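Local coordinates for protein apical membrane antigen 1 (Toxoplasma gondii, PDB 3ZLE) that may play a part in host cell invasion by the parasite, as a membrane antigen of the apicomplexan AMA1 family, at residues Thr143-Pro147 and Val159-Ser163; Asp225-Gly229 and Trp303-Tyr307; Met59-Ala63 and Ser174-Thr178; Gln349-Phe355 and Glu371-Phe377; Cys362-Val368 and Thr380-Cys385. All blocks are in the same frame, centred on the assembly; numbering follows the deposited sequence.

Interaction 1. Residues Thr143-Pro147 and Val159-Ser163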
# COMPACT_ATOMS: atom_id res chain seq x y z
N THR A 143 -23.22 6.92 7.36
CA THR A 143 -22.01 6.90 8.24
C THR A 143 -20.77 6.27 7.54
O THR A 143 -19.71 6.09 8.16
CB THR A 143 -22.25 6.10 9.54
OG1 THR A 143 -22.30 4.69 9.25
CG2 THR A 143 -23.58 6.53 10.22
N TYR A 144 -20.99 5.80 6.31
CA TYR A 144 -19.90 5.31 5.44
C TYR A 144 -18.75 6.31 5.41
O TYR A 144 -18.97 7.51 5.29
CB TYR A 144 -20.44 5.14 4.02
CG TYR A 144 -19.57 4.30 3.12
CD1 TYR A 144 -19.67 2.92 3.12
CD2 TYR A 144 -18.68 4.89 2.21
CE1 TYR A 144 -18.89 2.14 2.30
CE2 TYR A 144 -17.88 4.11 1.41
CZ TYR A 144 -17.99 2.73 1.45
OH TYR A 144 -17.20 1.92 0.63
N LYS A 145 -17.52 5.81 5.46
CA LYS A 145 -16.34 6.68 5.26
C LYS A 145 -15.66 6.47 3.89
O LYS A 145 -15.11 5.40 3.62
CB LYS A 145 -15.32 6.45 6.36
CG LYS A 145 -15.87 6.56 7.76
CD LYS A 145 -15.95 7.99 8.18
CE LYS A 145 -16.07 8.07 9.70
NZ LYS A 145 -16.80 9.30 10.05
N TYR A 146 -15.55 7.56 3.13
CA TYR A 146 -14.75 7.62 1.90
C TYR A 146 -13.25 7.40 2.12
O TYR A 146 -12.73 7.73 3.18
CB TYR A 146 -14.94 8.97 1.22
CG TYR A 146 -16.37 9.30 0.85
CD1 TYR A 146 -17.13 8.44 0.03
CD2 TYR A 146 -16.95 10.50 1.26
CE1 TYR A 146 -18.41 8.83 -0.42
CE2 TYR A 146 -18.22 10.88 0.81
CZ TYR A 146 -18.96 10.05 0.00
OH TYR A 146 -20.27 10.43 -0.37
N PRO A 147 -12.57 6.81 1.12
CA PRO A 147 -11.10 6.79 1.13
C PRO A 147 -10.56 8.09 0.54
O PRO A 147 -11.31 8.84 -0.09
CB PRO A 147 -10.77 5.64 0.15
CG PRO A 147 -11.90 5.67 -0.83
CD PRO A 147 -13.12 6.01 0.01
N VAL A 159 -10.91 13.33 -1.81
CA VAL A 159 -11.80 12.39 -1.21
C VAL A 159 -12.58 11.70 -2.32
O VAL A 159 -13.22 12.38 -3.15
CB VAL A 159 -12.81 13.13 -0.26
CG1 VAL A 159 -13.69 12.11 0.49
CG2 VAL A 159 -12.03 13.93 0.75
N LEU A 160 -12.50 10.36 -2.38
CA LEU A 160 -13.14 9.60 -3.44
C LEU A 160 -14.54 9.14 -2.99
O LEU A 160 -14.66 8.28 -2.13
CB LEU A 160 -12.31 8.32 -3.79
CG LEU A 160 -10.82 8.49 -4.16
CD1 LEU A 160 -10.18 7.17 -4.50
CD2 LEU A 160 -10.56 9.56 -5.26
N SER A 161 -15.55 9.51 -3.74
CA SER A 161 -16.84 8.91 -3.49
C SER A 161 -16.99 7.52 -4.13
O SER A 161 -17.89 6.77 -3.74
CB SER A 161 -17.96 9.86 -3.87
OG SER A 161 -18.05 9.95 -5.27
N VAL A 162 -16.04 7.12 -4.96
CA VAL A 162 -16.02 5.75 -5.46
C VAL A 162 -14.98 4.95 -4.72
O VAL A 162 -13.80 5.26 -4.77
CB VAL A 162 -15.76 5.69 -6.98
CG1 VAL A 162 -15.83 4.26 -7.50
CG2 VAL A 162 -16.77 6.55 -7.72
N SER A 163 -15.41 3.88 -4.06
CA SER A 163 -14.53 3.12 -3.15
C SER A 163 -14.15 1.79 -3.74
O SER A 163 -13.32 1.08 -3.17
CB SER A 163 -15.18 2.91 -1.80
OG SER A 163 -16.48 2.37 -1.93

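Interaction 2. Residues Asp225-Gly229 and Trp303-Tyr307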
# COMPACT_ATOMS: atom_id res chain seq x y z
N ASP A 225 20.06 -1.28 1.15
CA ASP A 225 21.15 -2.14 1.63
C ASP A 225 20.78 -3.04 2.74
O ASP A 225 21.55 -3.21 3.68
CB ASP A 225 22.38 -1.31 1.99
CG ASP A 225 22.82 -0.40 0.86
OD1 ASP A 225 22.48 -0.70 -0.33
OD2 ASP A 225 23.33 0.70 1.17
N ALA A 226 19.62 -3.69 2.62
CA ALA A 226 19.18 -4.64 3.64
C ALA A 226 18.14 -5.53 3.07
O ALA A 226 17.51 -5.18 2.07
CB ALA A 226 18.62 -3.90 4.86
N LEU A 227 18.04 -6.76 3.60
CA LEU A 227 16.99 -7.64 3.21
C LEU A 227 16.15 -8.02 4.42
O LEU A 227 16.68 -8.17 5.55
CB LEU A 227 17.60 -8.91 2.61
CG LEU A 227 18.32 -8.77 1.28
CD1 LEU A 227 18.88 -10.13 0.91
CD2 LEU A 227 17.38 -8.27 0.17
N PHE A 228 14.85 -8.22 4.20
CA PHE A 228 14.01 -8.83 5.20
C PHE A 228 14.52 -10.24 5.48
O PHE A 228 14.84 -10.98 4.55
CB PHE A 228 12.54 -8.89 4.74
CG PHE A 228 11.90 -7.52 4.55
CD1 PHE A 228 11.71 -6.68 5.62
CD2 PHE A 228 11.41 -7.15 3.32
CE1 PHE A 228 11.09 -5.48 5.45
CE2 PHE A 228 10.79 -5.92 3.13
CZ PHE A 228 10.60 -5.10 4.21
N GLY A 229 14.66 -10.58 6.77
CA GLY A 229 14.93 -11.97 7.17
C GLY A 229 14.13 -12.51 8.35
O GLY A 229 13.11 -11.93 8.75
N TRP A 303 5.69 -8.62 1.16
CA TRP A 303 7.08 -8.20 1.23
C TRP A 303 7.88 -8.76 0.06
O TRP A 303 7.58 -9.83 -0.42
CB TRP A 303 7.71 -8.67 2.51
CG TRP A 303 6.92 -8.31 3.78
CD1 TRP A 303 7.18 -7.29 4.64
CD2 TRP A 303 5.84 -9.08 4.38
NE1 TRP A 303 6.26 -7.30 5.69
CE2 TRP A 303 5.43 -8.39 5.54
CE3 TRP A 303 5.10 -10.20 3.97
CZ2 TRP A 303 4.35 -8.82 6.35
CZ3 TRP A 303 4.02 -10.62 4.75
CH2 TRP A 303 3.68 -9.95 5.95
N ALA A 304 8.88 -7.99 -0.42
CA ALA A 304 9.76 -8.42 -1.47
C ALA A 304 11.21 -8.09 -1.15
O ALA A 304 11.52 -6.99 -0.72
CB ALA A 304 9.38 -7.79 -2.82
N ASN A 305 12.10 -9.07 -1.32
CA ASN A 305 13.53 -8.82 -1.26
C ASN A 305 14.10 -8.69 -2.65
O ASN A 305 13.93 -9.59 -3.50
CB ASN A 305 14.21 -9.96 -0.52
CG ASN A 305 14.16 -9.77 0.97
OD1 ASN A 305 13.95 -8.65 1.46
ND2 ASN A 305 14.37 -10.85 1.70
N PHE A 306 14.77 -7.57 -2.91
CA PHE A 306 15.46 -7.37 -4.19
C PHE A 306 16.98 -7.52 -4.04
O PHE A 306 17.64 -6.74 -3.35
CB PHE A 306 15.15 -6.00 -4.76
CG PHE A 306 15.94 -5.68 -5.99
CD1 PHE A 306 15.51 -6.11 -7.25
CD2 PHE A 306 17.17 -5.07 -5.89
CE1 PHE A 306 16.21 -5.77 -8.38
CE2 PHE A 306 17.91 -4.76 -7.03
CZ PHE A 306 17.42 -5.08 -8.27
N TYR A 307 17.55 -8.56 -4.66
CA TYR A 307 19.00 -8.76 -4.52
C TYR A 307 19.67 -9.38 -5.72
O TYR A 307 19.01 -9.84 -6.65
CB TYR A 307 19.31 -9.57 -3.26
CG TYR A 307 18.73 -10.96 -3.29
CD1 TYR A 307 17.39 -11.17 -3.06
CD2 TYR A 307 19.51 -12.05 -3.66
CE1 TYR A 307 16.85 -12.44 -3.10
CE2 TYR A 307 19.00 -13.32 -3.69
CZ TYR A 307 17.67 -13.51 -3.41
OH TYR A 307 17.16 -14.79 -3.46

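Interaction 3. Residues Met59-Ala63 and Ser174-Thr178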
# COMPACT_ATOMS: atom_id res chain seq x y z
N MET A 59 -7.55 3.03 -15.15
CA MET A 59 -8.85 2.91 -15.83
C MET A 59 -8.69 2.51 -17.29
O MET A 59 -7.60 2.53 -17.83
CB MET A 59 -9.59 4.23 -15.71
CG MET A 59 -9.83 4.60 -14.26
SD MET A 59 -11.28 5.64 -14.06
CE MET A 59 -10.80 7.02 -15.06
N HIS A 60 -9.80 2.13 -17.93
CA HIS A 60 -9.72 1.65 -19.28
C HIS A 60 -10.86 2.15 -20.15
O HIS A 60 -11.40 1.39 -20.98
CB HIS A 60 -9.66 0.12 -19.32
CG HIS A 60 -8.46 -0.45 -18.64
ND1 HIS A 60 -7.25 -0.61 -19.27
CD2 HIS A 60 -8.30 -0.95 -17.40
CE1 HIS A 60 -6.39 -1.20 -18.45
NE2 HIS A 60 -7.01 -1.41 -17.30
N GLN A 61 -11.13 3.44 -20.06
CA GLN A 61 -12.13 4.06 -20.92
C GLN A 61 -11.53 4.21 -22.31
O GLN A 61 -10.30 4.12 -22.48
CB GLN A 61 -12.54 5.42 -20.33
CG GLN A 61 -12.99 5.31 -18.89
CD GLN A 61 -13.37 6.64 -18.26
OE1 GLN A 61 -12.64 7.64 -18.37
NE2 GLN A 61 -14.48 6.64 -17.55
N PRO A 62 -12.39 4.32 -23.32
CA PRO A 62 -11.90 4.49 -24.69
C PRO A 62 -11.02 5.73 -24.81
O PRO A 62 -11.21 6.70 -24.06
CB PRO A 62 -13.18 4.67 -25.49
CG PRO A 62 -14.23 3.97 -24.67
CD PRO A 62 -13.86 4.24 -23.25
N ALA A 63 -10.10 5.70 -25.77
CA ALA A 63 -9.05 6.71 -25.94
C ALA A 63 -9.50 8.16 -25.84
O ALA A 63 -8.76 9.01 -25.33
CB ALA A 63 -8.31 6.49 -27.26
N SER A 174 -16.12 -2.70 -19.82
CA SER A 174 -15.42 -2.62 -21.11
C SER A 174 -13.96 -2.25 -20.88
O SER A 174 -13.64 -1.46 -19.98
CB SER A 174 -16.06 -1.52 -21.95
OG SER A 174 -16.07 -0.32 -21.20
N VAL A 175 -13.09 -2.83 -21.69
CA VAL A 175 -11.73 -2.35 -21.85
C VAL A 175 -11.63 -1.58 -23.15
O VAL A 175 -11.93 -2.12 -24.20
CB VAL A 175 -10.73 -3.52 -21.93
CG1 VAL A 175 -9.31 -3.00 -22.16
CG2 VAL A 175 -10.83 -4.38 -20.66
N ASN A 176 -11.23 -0.32 -23.09
CA ASN A 176 -11.08 0.46 -24.31
C ASN A 176 -12.25 0.24 -25.28
O ASN A 176 -12.04 0.04 -26.48
CB ASN A 176 -9.75 0.11 -25.00
CG ASN A 176 -9.27 1.21 -25.93
OD1 ASN A 176 -10.06 1.99 -26.45
ND2 ASN A 176 -7.97 1.29 -26.11
N GLY A 177 -13.47 0.20 -24.73
CA GLY A 177 -14.69 0.25 -25.54
C GLY A 177 -15.20 -1.10 -26.05
O GLY A 177 -16.19 -1.16 -26.77
N THR A 178 -14.60 -2.18 -25.56
CA THR A 178 -14.96 -3.53 -25.97
C THR A 178 -15.18 -4.38 -24.70
O THR A 178 -14.35 -4.37 -23.82
CB THR A 178 -13.77 -4.15 -26.73
OG1 THR A 178 -13.63 -3.52 -27.99
CG2 THR A 178 -13.94 -5.64 -26.90

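Interaction 4. Residues Gln349-Phe355 and Glu371-Phe377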
# COMPACT_ATOMS: atom_id res chain seq x y z
N GLN A 349 20.70 3.57 12.65
CA GLN A 349 22.04 3.45 13.12
C GLN A 349 22.11 2.66 14.39
O GLN A 349 21.11 2.41 15.06
CB GLN A 349 22.69 4.80 13.29
CG GLN A 349 23.28 5.31 11.98
CD GLN A 349 24.00 6.64 12.11
OE1 GLN A 349 23.90 7.31 13.13
NE2 GLN A 349 24.73 7.03 11.06
N CYS A 350 23.33 2.42 14.79
CA CYS A 350 23.65 1.35 15.64
C CYS A 350 24.76 1.99 16.48
O CYS A 350 25.41 2.89 16.01
CB CYS A 350 24.14 0.23 14.70
SG CYS A 350 25.12 -1.04 15.36
N ASP A 351 24.84 1.69 17.77
CA ASP A 351 25.89 2.35 18.61
C ASP A 351 27.12 1.45 18.79
O ASP A 351 27.07 0.46 19.54
CB ASP A 351 25.30 2.74 19.96
CG ASP A 351 26.37 3.16 20.99
OD1 ASP A 351 27.38 3.82 20.63
OD2 ASP A 351 26.15 2.88 22.18
N SER A 352 28.19 1.75 18.05
CA SER A 352 29.36 0.88 17.98
C SER A 352 29.99 0.64 19.33
O SER A 352 30.51 -0.45 19.58
CB SER A 352 30.43 1.47 17.04
OG SER A 352 30.34 0.89 15.75
N ALA A 353 30.02 1.69 20.16
CA ALA A 353 30.65 1.60 21.50
C ALA A 353 30.03 0.55 22.43
O ALA A 353 30.73 -0.01 23.27
CB ALA A 353 30.71 2.97 22.18
N SER A 354 28.73 0.30 22.33
CA SER A 354 28.06 -0.57 23.32
C SER A 354 27.49 -1.84 22.70
O SER A 354 27.13 -2.79 23.42
CB SER A 354 26.95 0.19 24.01
OG SER A 354 26.10 0.77 23.05
N PHE A 355 27.26 -1.80 21.39
CA PHE A 355 26.68 -2.93 20.68
C PHE A 355 27.50 -4.20 20.94
O PHE A 355 28.69 -4.25 20.61
CB PHE A 355 26.66 -2.65 19.19
CG PHE A 355 25.89 -3.67 18.40
CD1 PHE A 355 26.47 -4.88 18.08
CD2 PHE A 355 24.54 -3.49 18.15
CE1 PHE A 355 25.75 -5.85 17.42
CE2 PHE A 355 23.83 -4.46 17.45
CZ PHE A 355 24.44 -5.63 17.10
N GLU A 371 27.54 -7.35 13.80
CA GLU A 371 28.20 -6.35 14.63
C GLU A 371 27.82 -4.93 14.26
O GLU A 371 27.09 -4.69 13.28
CB GLU A 371 29.73 -6.45 14.63
CG GLU A 371 30.38 -7.79 14.32
CD GLU A 371 31.84 -7.61 13.93
OE1 GLU A 371 32.65 -7.28 14.81
OE2 GLU A 371 32.15 -7.69 12.72
N CYS A 372 28.46 -4.00 14.98
CA CYS A 372 28.36 -2.58 14.70
C CYS A 372 29.72 -2.00 14.39
O CYS A 372 30.51 -1.72 15.28
CB CYS A 372 27.82 -1.83 15.90
SG CYS A 372 27.01 -0.28 15.42
N VAL A 373 29.85 -1.54 13.17
CA VAL A 373 31.11 -1.09 12.65
C VAL A 373 30.80 0.31 12.11
O VAL A 373 29.93 0.45 11.27
CB VAL A 373 31.50 -2.01 11.48
CG1 VAL A 373 32.67 -1.47 10.72
CG2 VAL A 373 31.69 -3.45 11.95
N GLY A 374 31.44 1.34 12.65
CA GLY A 374 31.20 2.69 12.16
C GLY A 374 29.73 3.05 12.33
O GLY A 374 29.11 3.63 11.45
N ASN A 375 29.16 2.56 13.42
CA ASN A 375 27.76 2.79 13.73
C ASN A 375 26.74 2.26 12.75
O ASN A 375 25.59 2.70 12.77
CB ASN A 375 27.52 4.27 14.02
CG ASN A 375 28.11 4.68 15.34
OD1 ASN A 375 28.59 3.84 16.10
ND2 ASN A 375 28.04 5.95 15.63
N GLN A 376 27.11 1.26 11.95
CA GLN A 376 26.15 0.64 11.03
C GLN A 376 26.08 -0.86 11.22
O GLN A 376 27.04 -1.49 11.61
CB GLN A 376 26.46 0.98 9.56
CG GLN A 376 26.11 2.42 9.19
CD GLN A 376 26.44 2.76 7.74
OE1 GLN A 376 26.55 1.88 6.89
NE2 GLN A 376 26.59 4.06 7.46
N PHE A 377 24.88 -1.42 11.07
CA PHE A 377 24.70 -2.84 11.17
C PHE A 377 25.60 -3.52 10.15
O PHE A 377 25.70 -3.07 9.00
CB PHE A 377 23.24 -3.22 10.92
CG PHE A 377 22.43 -3.30 12.17
CD1 PHE A 377 22.49 -4.43 12.98
CD2 PHE A 377 21.69 -2.20 12.61
CE1 PHE A 377 21.73 -4.51 14.13
CE2 PHE A 377 20.96 -2.25 13.80
CZ PHE A 377 20.97 -3.42 14.55

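Interaction 5. Residues Cys362-Val368 and Thr380-Cys385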
# COMPACT_ATOMS: atom_id res chain seq x y z
N CYS A 362 29.32 -22.37 14.41
CA CYS A 362 30.23 -22.78 13.32
C CYS A 362 29.67 -23.91 12.52
O CYS A 362 29.59 -25.03 13.01
CB CYS A 362 31.59 -23.24 13.84
SG CYS A 362 32.76 -21.93 14.24
N ASN A 363 29.43 -23.66 11.24
CA ASN A 363 29.04 -24.70 10.31
C ASN A 363 30.05 -24.77 9.18
O ASN A 363 30.19 -23.82 8.41
CB ASN A 363 27.65 -24.43 9.74
CG ASN A 363 26.56 -24.60 10.77
OD1 ASN A 363 26.70 -25.38 11.72
ND2 ASN A 363 25.46 -23.88 10.59
N ASN A 364 30.78 -25.88 9.11
CA ASN A 364 31.75 -26.07 8.04
C ASN A 364 32.80 -24.97 8.03
O ASN A 364 33.19 -24.49 6.97
CB ASN A 364 31.04 -26.14 6.69
CG ASN A 364 30.22 -27.41 6.53
OD1 ASN A 364 29.25 -27.64 7.26
ND2 ASN A 364 30.62 -28.25 5.57
N CYS A 365 33.16 -24.52 9.22
CA CYS A 365 34.25 -23.57 9.42
C CYS A 365 33.90 -22.09 9.07
O CYS A 365 34.73 -21.18 9.22
CB CYS A 365 35.54 -24.06 8.73
SG CYS A 365 36.29 -25.56 9.47
N VAL A 366 32.62 -21.85 8.81
CA VAL A 366 32.11 -20.46 8.68
C VAL A 366 30.99 -20.19 9.69
O VAL A 366 30.03 -20.95 9.79
CB VAL A 366 31.59 -20.19 7.25
CG1 VAL A 366 31.02 -18.77 7.14
CG2 VAL A 366 32.72 -20.34 6.24
N GLN A 367 31.13 -19.12 10.46
CA GLN A 367 30.02 -18.63 11.28
C GLN A 367 29.57 -17.23 10.82
O GLN A 367 30.38 -16.48 10.27
CB GLN A 367 30.45 -18.57 12.74
CG GLN A 367 31.62 -17.64 13.00
CD GLN A 367 32.08 -17.74 14.44
OE1 GLN A 367 31.40 -18.34 15.26
NE2 GLN A 367 33.21 -17.13 14.75
N VAL A 368 28.31 -16.88 11.06
CA VAL A 368 27.79 -15.55 10.72
C VAL A 368 27.85 -14.64 11.94
O VAL A 368 27.64 -15.09 13.06
CB VAL A 368 26.39 -15.65 10.11
CG1 VAL A 368 25.87 -14.26 9.69
CG2 VAL A 368 26.43 -16.57 8.89
N THR A 380 28.45 -10.45 8.53
CA THR A 380 29.47 -11.07 7.68
C THR A 380 29.70 -12.52 8.04
O THR A 380 29.53 -12.91 9.19
CB THR A 380 30.82 -10.36 7.83
OG1 THR A 380 31.19 -10.38 9.20
CG2 THR A 380 30.75 -8.93 7.32
N SER A 381 30.18 -13.29 7.08
CA SER A 381 30.78 -14.59 7.39
C SER A 381 32.19 -14.46 7.94
O SER A 381 32.96 -13.64 7.49
CB SER A 381 30.81 -15.44 6.16
OG SER A 381 29.51 -15.74 5.77
N LYS A 382 32.54 -15.37 8.85
CA LYS A 382 33.82 -15.34 9.54
C LYS A 382 34.36 -16.75 9.60
O LYS A 382 33.63 -17.71 9.88
CB LYS A 382 33.65 -14.80 10.96
CG LYS A 382 34.93 -14.79 11.78
CD LYS A 382 34.66 -14.31 13.19
CE LYS A 382 35.86 -14.51 14.09
NZ LYS A 382 35.79 -13.59 15.27
N ALA A 383 35.66 -16.87 9.37
CA ALA A 383 36.33 -18.17 9.45
C ALA A 383 36.45 -18.57 10.90
O ALA A 383 36.80 -17.76 11.77
CB ALA A 383 37.70 -18.10 8.83
N CYS A 384 36.13 -19.82 11.19
CA CYS A 384 36.15 -20.19 12.58
C CYS A 384 36.79 -21.55 12.89
O CYS A 384 36.48 -22.16 13.90
CB CYS A 384 34.75 -20.03 13.18
SG CYS A 384 33.44 -21.07 12.48
N CYS A 385 37.74 -21.96 12.06
CA CYS A 385 38.60 -23.12 12.35
C CYS A 385 40.07 -22.69 12.41
O CYS A 385 40.86 -23.03 11.53
CB CYS A 385 38.40 -24.21 11.29
SG CYS A 385 36.79 -25.01 11.38

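Interaction 1. Residues Thr143-Pro147 and Val159-Ser163
The cleanest bond here is between main chains: Leu-160 N gives its proton to Pro-147 O at 3.0 Å, nearly in line (168°). It carries the antiparallel pairing of strands 148-151 and 156-159 one step past the open end of their hairpin. Among the side chains, Tyr-144 OH and Ser-163 OG lie 2.7 Å apart, while the phenol is hydrogen-bonded to Arg-44 O on strand 43-45. Tyr-146 contributes mainly packing to this pair: its CB meets Val-159 CG1 at 3.5 Å and its CE1 comes within 3.4 Å of Ser-161 CA, while its hydroxyl is satisfied by Val-134 N. Pro-147 CG rests on Leu-160 CB at 4.0 Å. Ser-161 O is taken up by Trp-286 NE1, and that indole also stacks on Tyr-144. In what is probably the first PAN-like domain of the AMA1 ectodomain, everything that touches is buried, wedged between strand 43-45, which Tyr-144 packs against, and strand 199-202, where Pro-147 and Leu-160 both lie on Tyr-201.

Interaction 2. Residues Asp225-Gly229 and Trp303-Tyr307
Strands 226-229 and 303-307 run roughly antiparallel, their directions 139° apart, but the axes come no closer than 6.7 Å and no main-chain hydrogen bond joins them. They are central strands of two different antiparallel sheets packed against each other, in what is probably the second PAN-like domain of the AMA1 ectodomain. The backbones come nearest at Leu-227 and Asn-305, CA to CA 5.8 Å. The Asn-305 side chain bridges the gap between the sheets, reaching N and O of Phe-228, and ND2 also bonds to Phe-239 O. On one side of it, Leu-227 CD2 packs on the amide group of Asn-305 (3.6 Å to CG) and on Tyr-307 CB at 4.1 Å. On the other, Trp-303 turns its edge to the face of the Phe-228 ring, a T-shaped pair in which the five-membered ring of Trp-303 has its centroid 5.2 Å from that of Phe-228, planes at 78°; the indole NE1 is held by Phe-22 O. Ala-304 and Phe-306 point away, toward helix 253-262. The two-pronged grip itself has Phe-228 N donating to Asn-305 OD1 at 2.9 Å, and Asn-305 ND2 donating to Phe-228 O at 2.9 Å.

Interaction 3. Residues Met59-Ala63 and Ser174-Thr178
Pro-62 lays its ring against Gly-177, with CG 3.8 Å from the glycine CA. The fit is close: a beta carbon on Gly-177 would sit only about 3.5 Å from that same Pro-62 CG, and the positive phi of this residue (87°) suits glycine in any case. Next door, Asn-176 starts out pointing away, but its amide bends back until OD1 lies 3.6 Å from Pro-62 CA. Here the backbones are in contact, Pro-62 CA and Asn-176 CA being 4.1 Å apart. One hydrogen bond ties them: Asn-176 N donates to His-60 O at 2.7 Å. The His-60 side chain turns toward the other segment, its CB 4.2 Å from Val-175 CG1, while its ring nitrogen NE2 is engaged by Glu-188. Gln-61 faces the opposite way, and its backbone N is held by Asn-67. At the start of the second segment, the backbone of Ser-174 is bonded to Trp-184 and Cys-186, and the turn that follows packs against 60-62. From Val-175 to Thr-178 the chain makes a type I' turn, closed both ways by Val-175 N to Thr-178 O (2.9 Å) and Thr-178 N to Val-175 O (3.0 Å). With Asn-Gly at its two corners, this is the classic tight turn of a two-residue beta hairpin.

Interaction 4. Residues Gln349-Phe355 and Glu371-Phe377
Three protrusions of the loop 349-355, Phe-355, Cys-350 and Ser-352, drop into the hairpin 371-377, and one protrusion comes back. Phe-355 is the first: its CB sits on Cys-372 CB at 3.6 Å, its CE1 on Glu-371 CA at 3.7 Å, and its CE2 reaches Phe-377 CE1 at 3.9 Å. The second is Cys-350, whose CB rests on Phe-377 CD2 (4.0 Å) and whose SG stands 4.6 Å above the centroid of that ring, close to its normal. Cys-350 SG and Cys-372 SG are bonded at 2.0 Å across the gap, with chi3 at -173°, far from the usual value near 90°. The disulfide probably belongs to the third, cysteine-rich domain, whose disulfides are described as cystine-knot-like in AMA1 relatives; it holds this loop onto the bend of the hairpin, a type I' turn from Val-373 to Gln-376. Coming the other way, the Asn-375 side chain plugs the hollow in the loop at 350-352, its OD1 accepting from Ser-352 N at 2.9 Å. Ser-352 answers by dipping its hydroxyl into the mouth of the turn: OG donates to Cys-372 O (2.7 Å) and accepts from Asn-375 N (3.1 Å). Gln-349 CG lies 3.6 Å from Asn-375 O. Beyond the contact, Phe-377 stacks on Trp-9 and meets Phe-15 edge-to-face.

Interaction 5. Residues Cys362-Val368 and Thr380-Cys385
Cys-384 loses more surface than any other residue here, and it is held twice. Its SG is bonded to Cys-362 SG at 2.1 Å, with chi3 at an unusual -171°, and its N donates to Cys-365 O at 2.8 Å. Cys-384 SG also lies 3.6 Å from Gln-367 N. Cys-365, second in buried area, occupies a corner of the type I' turn from Asn-363 to Val-366, where its phi is 77°; from there its SG reaches Cys-385 SG at 2.0 Å, this time with an ordinary chi3 of -84°. Two disulfides therefore join a turn of four residues and its approach to two consecutive cysteines. They cap the open end of the hairpin formed by strands 366-373 and 376-383, in what is probably the third domain, with disulfides consistent with the cystine-knot-like pattern of AMA1 relatives. Gln-367 comes third. It faces Lys-382 as an antiparallel hydrogen-bonded pair: Gln-367 N to Lys-382 O is 2.9 Å and Lys-382 N to Gln-367 O is 2.8 Å. Its side chain comes close to those of Lys-382 and Cys-384, while the lysine runs on outward. Val-366 and Val-368 point to the other face of the ladder, with Ser-381 and Ala-383; Val-366 CG1 touches Ser-381 CB at 3.5 Å. Further along, Val-368 is bonded through its backbone to Gly-360.

Overall arrangement
Starting from the N terminus, the chain leaves the first segment of interaction 3 at 59-63 and returns at 174-178, closing a loop of 110 residues. Within that loop lies interaction 1, which closes the short hairpin between 147 and 159; their centres are 24 Å apart. Interaction 2 follows in series, closing a loop of 73 residues and packing two sheets together across the chain's centre from interaction 1 (centres 34 Å apart). Interactions 4 and 5 come last, closing loops of 15 and 11 residues, and cross, their segments alternating. Both use the final hairpin, centres 21 Å apart: interaction 4 secures its bend, interaction 5 its open end. Interaction 4 approaches interaction 2 to about 7 Å at the nearest atoms.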